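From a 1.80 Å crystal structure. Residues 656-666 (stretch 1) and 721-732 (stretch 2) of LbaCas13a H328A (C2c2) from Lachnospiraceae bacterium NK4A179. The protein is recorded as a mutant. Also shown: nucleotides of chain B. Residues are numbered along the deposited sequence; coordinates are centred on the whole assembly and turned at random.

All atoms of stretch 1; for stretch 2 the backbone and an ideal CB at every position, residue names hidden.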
# COMPACT_ATOMS: atom_id res chain seq x y z
N ASP A 656 5.75 -31.89 31.43
CA ASP A 656 4.82 -31.72 30.32
C ASP A 656 5.18 -30.50 29.48
O ASP A 656 5.12 -30.56 28.24
CB ASP A 656 3.39 -31.59 30.83
CG ASP A 656 2.87 -32.86 31.49
OD1 ASP A 656 3.63 -33.85 31.58
OD2 ASP A 656 1.69 -32.87 31.90
N LEU A 657 5.55 -29.40 30.14
CA LEU A 657 5.98 -28.21 29.41
C LEU A 657 7.29 -28.44 28.68
O LEU A 657 7.51 -27.90 27.59
CB LEU A 657 6.10 -27.02 30.36
CG LEU A 657 4.76 -26.59 30.98
CD1 LEU A 657 4.94 -25.50 32.04
CD2 LEU A 657 3.79 -26.15 29.89
N LYS A 658 8.18 -29.25 29.27
CA LYS A 658 9.43 -29.56 28.57
C LYS A 658 9.15 -30.30 27.28
O LYS A 658 9.76 -30.01 26.25
CB LYS A 658 10.34 -30.41 29.47
CG LYS A 658 11.55 -30.97 28.70
CD LYS A 658 12.09 -32.24 29.33
CE LYS A 658 12.95 -31.91 30.53
NZ LYS A 658 14.04 -30.99 30.12
N LYS A 659 8.25 -31.28 27.32
CA LYS A 659 7.88 -31.99 26.10
C LYS A 659 7.39 -31.02 25.04
O LYS A 659 7.81 -31.08 23.88
CB LYS A 659 6.82 -33.05 26.40
CG LYS A 659 6.33 -33.79 25.17
CD LYS A 659 4.99 -33.27 24.72
CE LYS A 659 4.25 -34.27 23.84
NZ LYS A 659 4.92 -34.48 22.52
N LEU A 660 6.49 -30.12 25.43
CA LEU A 660 5.97 -29.11 24.51
C LEU A 660 7.10 -28.21 23.99
O LEU A 660 7.21 -27.97 22.79
CB LEU A 660 4.89 -28.27 25.20
CG LEU A 660 4.24 -27.15 24.38
CD1 LEU A 660 3.66 -27.71 23.09
CD2 LEU A 660 3.14 -26.48 25.17
N LEU A 661 7.95 -27.72 24.90
CA LEU A 661 9.05 -26.84 24.52
C LEU A 661 9.92 -27.48 23.44
O LEU A 661 10.28 -26.84 22.45
CB LEU A 661 9.90 -26.50 25.74
CG LEU A 661 9.40 -25.44 26.70
CD1 LEU A 661 10.17 -25.54 28.01
CD2 LEU A 661 9.51 -24.04 26.08
N ILE A 662 10.27 -28.76 23.64
CA ILE A 662 11.09 -29.44 22.65
C ILE A 662 10.33 -29.57 21.33
O ILE A 662 10.90 -29.34 20.26
CB ILE A 662 11.54 -30.82 23.19
CG1 ILE A 662 12.47 -30.62 24.39
CG2 ILE A 662 12.24 -31.61 22.10
CD1 ILE A 662 12.76 -31.91 25.15
N ASP A 663 9.04 -29.91 21.40
CA ASP A 663 8.24 -30.01 20.18
C ASP A 663 8.22 -28.69 19.41
O ASP A 663 8.36 -28.67 18.19
CB ASP A 663 6.81 -30.40 20.51
CG ASP A 663 6.67 -31.84 20.93
OD1 ASP A 663 7.65 -32.62 20.83
OD2 ASP A 663 5.56 -32.19 21.38
N LEU A 664 8.04 -27.57 20.12
CA LEU A 664 7.84 -26.29 19.45
C LEU A 664 9.14 -25.72 18.89
O LEU A 664 9.12 -25.08 17.84
CB LEU A 664 7.20 -25.28 20.40
CG LEU A 664 5.78 -25.62 20.89
CD1 LEU A 664 5.15 -24.44 21.58
CD2 LEU A 664 4.88 -26.11 19.74
N TYR A 665 10.27 -25.94 19.56
CA TYR A 665 11.47 -25.17 19.28
C TYR A 665 12.65 -26.00 18.80
O TYR A 665 13.73 -25.43 18.57
CB TYR A 665 11.84 -24.35 20.52
CG TYR A 665 10.68 -23.49 20.98
CD1 TYR A 665 9.97 -22.71 20.06
CD2 TYR A 665 10.27 -23.47 22.30
CE1 TYR A 665 8.89 -21.94 20.47
CE2 TYR A 665 9.19 -22.70 22.71
CZ TYR A 665 8.51 -21.93 21.79
OH TYR A 665 7.43 -21.16 22.19
N LYS A 666 12.46 -27.31 18.61
CA LYS A 666 13.55 -28.16 18.11
C LYS A 666 13.98 -27.76 16.71
O LYS A 666 15.15 -27.91 16.35
CB LYS A 666 13.12 -29.63 18.12
CG LYS A 666 11.95 -29.97 17.20
CD LYS A 666 11.47 -31.41 17.35
CE LYS A 666 10.08 -31.61 16.75
NZ LYS A 666 9.60 -33.02 16.84
N UNK A 721 -3.48 -18.67 26.58
CA UNK A 721 -3.50 -17.93 25.32
C UNK A 721 -2.12 -17.92 24.67
O UNK A 721 -1.99 -18.12 23.45
CB UNK A 721 -3.98 -16.50 25.55
N UNK A 722 -1.08 -17.65 25.46
CA UNK A 722 0.28 -17.65 24.93
C UNK A 722 0.68 -19.04 24.49
O UNK A 722 1.21 -19.22 23.39
CB UNK A 722 1.27 -17.12 25.97
N UNK A 723 0.44 -20.05 25.33
CA UNK A 723 0.83 -21.41 24.96
C UNK A 723 0.12 -21.86 23.69
O UNK A 723 0.75 -22.41 22.79
CB UNK A 723 0.53 -22.38 26.10
N UNK A 724 -1.20 -21.63 23.59
CA UNK A 724 -1.92 -21.99 22.37
C UNK A 724 -1.35 -21.25 21.16
O UNK A 724 -1.23 -21.83 20.08
CB UNK A 724 -3.41 -21.68 22.52
N UNK A 725 -0.99 -19.98 21.35
CA UNK A 725 -0.43 -19.22 20.23
C UNK A 725 0.85 -19.87 19.73
O UNK A 725 1.03 -20.08 18.52
CB UNK A 725 -0.16 -17.77 20.64
N UNK A 726 1.74 -20.23 20.65
CA UNK A 726 2.98 -20.88 20.25
C UNK A 726 2.70 -22.23 19.60
O UNK A 726 3.35 -22.60 18.62
CB UNK A 726 3.90 -21.05 21.46
N UNK A 727 1.71 -22.97 20.12
CA UNK A 727 1.37 -24.25 19.50
C UNK A 727 0.81 -24.05 18.11
O UNK A 727 1.13 -24.79 17.17
CB UNK A 727 0.36 -25.02 20.36
N UNK A 728 -0.05 -23.04 17.95
CA UNK A 728 -0.68 -22.77 16.67
C UNK A 728 0.37 -22.63 15.58
O UNK A 728 0.32 -23.30 14.55
CB UNK A 728 -1.54 -21.51 16.75
N UNK A 729 1.38 -21.80 15.84
CA UNK A 729 2.33 -21.51 14.78
C UNK A 729 3.38 -22.61 14.64
O UNK A 729 3.76 -22.96 13.51
CB UNK A 729 3.01 -20.17 15.04
N UNK A 730 3.84 -23.18 15.75
CA UNK A 730 5.04 -24.00 15.73
C UNK A 730 4.77 -25.51 15.68
O UNK A 730 5.72 -26.28 15.47
CB UNK A 730 5.88 -23.68 16.96
N UNK A 731 3.52 -25.94 15.82
CA UNK A 731 3.20 -27.35 15.75
C UNK A 731 1.94 -27.60 14.92
O UNK A 731 1.91 -28.51 14.09
CB UNK A 731 3.03 -27.92 17.16
N UNK A 732 0.91 -26.79 15.15
CA UNK A 732 -0.41 -27.08 14.60
C UNK A 732 -0.44 -26.91 13.09
O UNK A 732 -0.89 -27.80 12.36
CB UNK A 732 -1.46 -26.18 15.25
P A B 34 1.04 -14.01 11.94
OP1 A B 34 2.37 -14.63 11.68
OP2 A B 34 -0.21 -14.85 11.99
O5' A B 34 1.01 -13.10 13.24
C5' A B 34 2.14 -12.32 13.61
C4' A B 34 2.14 -12.03 15.10
O4' A B 34 1.16 -10.99 15.41
C3' A B 34 1.82 -13.23 16.00
O3' A B 34 2.67 -13.21 17.14
C2' A B 34 0.39 -12.93 16.46
O2' A B 34 0.05 -13.49 17.72
C1' A B 34 0.39 -11.40 16.52
N9 A B 34 -0.95 -10.81 16.47
C8 A B 34 -1.92 -10.84 15.51
N7 A B 34 -3.03 -10.22 15.86
C5 A B 34 -2.78 -9.78 17.15
C6 A B 34 -3.54 -9.07 18.10
N6 A B 34 -4.79 -8.64 17.89
N1 A B 34 -2.97 -8.80 19.29
C2 A B 34 -1.72 -9.22 19.52
N3 A B 34 -0.91 -9.90 18.72
C4 A B 34 -1.50 -10.14 17.54
P A B 36 4.86 -12.40 21.99
OP1 A B 36 5.59 -13.11 23.07
OP2 A B 36 3.99 -13.15 21.06
O5' A B 36 3.96 -11.26 22.61
C5' A B 36 2.89 -11.57 23.48
C4' A B 36 2.90 -10.68 24.69
O4' A B 36 4.14 -10.87 25.44
C3' A B 36 2.82 -9.20 24.41
O3' A B 36 2.24 -8.62 25.57
C2' A B 36 4.30 -8.81 24.32
O2' A B 36 4.57 -7.43 24.48
C1' A B 36 4.87 -9.65 25.47
N9 A B 36 6.27 -10.02 25.38
C8 A B 36 7.01 -10.43 24.29
N7 A B 36 8.24 -10.77 24.60
C5 A B 36 8.30 -10.61 25.99
C6 A B 36 9.32 -10.81 26.93
N6 A B 36 10.55 -11.24 26.61
N1 A B 36 9.04 -10.55 28.23
C2 A B 36 7.82 -10.13 28.56
N3 A B 36 6.78 -9.91 27.76
C4 A B 36 7.09 -10.17 26.47
P U B 35 4.22 -13.62 17.01
OP1 U B 35 4.62 -13.70 15.59
OP2 U B 35 4.49 -14.85 17.79
O5' U B 35 4.92 -12.39 17.73
C5' U B 35 6.26 -12.46 18.17
C4' U B 35 6.60 -11.20 18.91
O4' U B 35 6.50 -10.07 18.02
C3' U B 35 5.65 -10.87 20.04
O3' U B 35 5.98 -11.59 21.20
C2' U B 35 5.82 -9.36 20.19
O2' U B 35 6.95 -9.05 20.98
C1' U B 35 6.09 -8.93 18.73
N1 U B 35 4.87 -8.39 18.10
C2 U B 35 4.60 -7.06 18.36
O2 U B 35 5.33 -6.36 19.04
N3 U B 35 3.46 -6.58 17.78
C4 U B 35 2.57 -7.29 17.01
O4 U B 35 1.58 -6.70 16.58
C5 U B 35 2.91 -8.66 16.79
C6 U B 35 4.03 -9.16 17.33

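Both stretches are helical, and their axes approach to 8.7 Å at an angle of 50°, so stretch 2 meets stretch 1 along one side only. Position 721 lies beyond its reach, and many residues would serve; it is Tyr721.

At 722 the CB points sideways and lies 8.3 Å from Tyr665 OH, so only a long side chain could approach that hydroxyl. Tyr722 does so: a water lies 2.6 Å from Tyr722 OH and donates to Tyr665 OH at 2.7 Å, bridging two hydroxyls that are themselves 4.2 Å apart.

The CB of 723 also points sideways, 4.9 Å from Leu660 CD2, and the surroundings are leucine methyls. Leucine, isoleucine or methionine would suit. The residue is Met723, whose extended chain (chi1 and chi2 both t) brings SD to 3.5 Å from Leu660 CD2.

Position 724 points away and is unconstrained by stretch 1; it is Phe724. Position 725 is also out of reach, but nucleotide phosphates lie on its side, which favours lysine or arginine. Lys725 NZ donates to OP2 of U35 at 2.8 Å and to OP2 of A36 at 2.6 Å.

At 726 the CB points toward stretch 1, 3.6 Å from both Tyr665 OH and Leu664 CD1. A polar side chain able to accept from the phenol, with an aliphatic base, fits: glutamate or glutamine. In Glu726, CB packs 3.6 Å from Leu664 CD1, while OE2 accepts a very short hydrogen bond, 2.4 Å, from Tyr665 OH at the ring edge. OE1 forms a salt bridge with Lys725 NZ at 2.6 Å, so the carboxylate links the helix contact to the phosphate-binding lysine.

At 727 the CB points sideways, with two leucine methyls on the same side of it, Leu664 CD2 at 4.7 Å and Leu660 CD1 at 5.1 Å from the CB, so an aliphatic residue is expected. Ile727 places CG1 3.8 Å from Leu660 CD1.

Position 728 points away and is Tyr728. At 729 the CB is sideways and the RNA backbone lies farther out; a long donor would suit, and Tyr729 OH donates to A34 OP2 at 2.6 Å.

At 730 the CB faces stretch 1, 3.6 Å from Leu664 O, so a compact side chain is favoured. Asn730 turns ND2 back to Glu726 O, a 2.9 Å hydrogen bond within its own helix.

At 731 the CB is 3.7 Å from Leu664 CD2, leaving little depth in that direction; Ala731 suits, helping Asn730, Ile727 and Glu726 surround the Leu664 knob. Position 732 is out of contact and is Phe732.

Stretch 2 (721-732) YYMFKEIYYNAF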
# COMPACT_ATOMS: atom_id res chain seq x y z
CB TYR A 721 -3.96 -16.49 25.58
CG TYR A 721 -4.48 -15.82 24.33
CD1 TYR A 721 -5.62 -16.28 23.72
CD2 TYR A 721 -3.81 -14.74 23.76
CE1 TYR A 721 -6.12 -15.66 22.58
CE2 TYR A 721 -4.30 -14.12 22.63
CZ TYR A 721 -5.45 -14.59 22.04
OH TYR A 721 -5.95 -13.99 20.91
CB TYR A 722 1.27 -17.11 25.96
CG TYR A 722 2.68 -17.17 25.42
CD1 TYR A 722 3.12 -16.26 24.46
CD2 TYR A 722 3.56 -18.18 25.80
CE1 TYR A 722 4.39 -16.32 23.93
CE2 TYR A 722 4.84 -18.25 25.27
CZ TYR A 722 5.25 -17.31 24.34
OH TYR A 722 6.52 -17.38 23.81
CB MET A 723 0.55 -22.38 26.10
CG MET A 723 0.65 -23.81 25.64
SD MET A 723 0.63 -24.97 27.02
CE MET A 723 -0.88 -24.53 27.83
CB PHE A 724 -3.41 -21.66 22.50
CG PHE A 724 -4.19 -22.70 23.25
CD1 PHE A 724 -3.54 -23.73 23.93
CD2 PHE A 724 -5.57 -22.66 23.28
CE1 PHE A 724 -4.26 -24.69 24.62
CE2 PHE A 724 -6.30 -23.61 23.98
CZ PHE A 724 -5.64 -24.63 24.64
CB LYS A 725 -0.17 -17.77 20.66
CG LYS A 725 0.23 -16.86 19.48
CD LYS A 725 1.76 -16.69 19.39
CE LYS A 725 2.29 -15.80 20.50
NZ LYS A 725 3.78 -15.62 20.40
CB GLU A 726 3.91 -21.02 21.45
CG GLU A 726 4.45 -19.69 21.95
CD GLU A 726 5.40 -19.04 20.95
OE1 GLU A 726 5.16 -17.87 20.58
OE2 GLU A 726 6.40 -19.68 20.54
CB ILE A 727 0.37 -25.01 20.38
CG1 ILE A 727 1.02 -25.38 21.72
CG2 ILE A 727 -0.15 -26.22 19.61
CD1 ILE A 727 0.06 -26.02 22.69
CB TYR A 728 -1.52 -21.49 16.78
CG TYR A 728 -2.30 -21.10 15.55
CD1 TYR A 728 -3.50 -21.71 15.24
CD2 TYR A 728 -1.83 -20.12 14.68
CE1 TYR A 728 -4.22 -21.36 14.12
CE2 TYR A 728 -2.54 -19.76 13.56
CZ TYR A 728 -3.73 -20.37 13.29
OH TYR A 728 -4.43 -20.01 12.18
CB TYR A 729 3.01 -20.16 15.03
CG TYR A 729 2.04 -19.00 14.86
CD1 TYR A 729 1.48 -18.72 13.62
CD2 TYR A 729 1.70 -18.20 15.94
CE1 TYR A 729 0.59 -17.66 13.46
CE2 TYR A 729 0.83 -17.15 15.79
CZ TYR A 729 0.28 -16.89 14.54
OH TYR A 729 -0.60 -15.85 14.40
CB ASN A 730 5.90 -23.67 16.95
CG ASN A 730 6.42 -22.24 16.90
OD1 ASN A 730 7.35 -21.95 16.17
ND2 ASN A 730 5.81 -21.35 17.68
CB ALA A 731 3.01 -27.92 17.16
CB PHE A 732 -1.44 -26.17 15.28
CG PHE A 732 -2.76 -26.08 14.57
CD1 PHE A 732 -3.66 -27.14 14.59
CD2 PHE A 732 -3.11 -24.91 13.91
CE1 PHE A 732 -4.88 -27.03 13.95
CE2 PHE A 732 -4.34 -24.81 13.28
CZ PHE A 732 -5.22 -25.87 13.30
O HOH W 1 6.45 -28.76 16.39
O HOH W 2 7.82 -19.54 24.37
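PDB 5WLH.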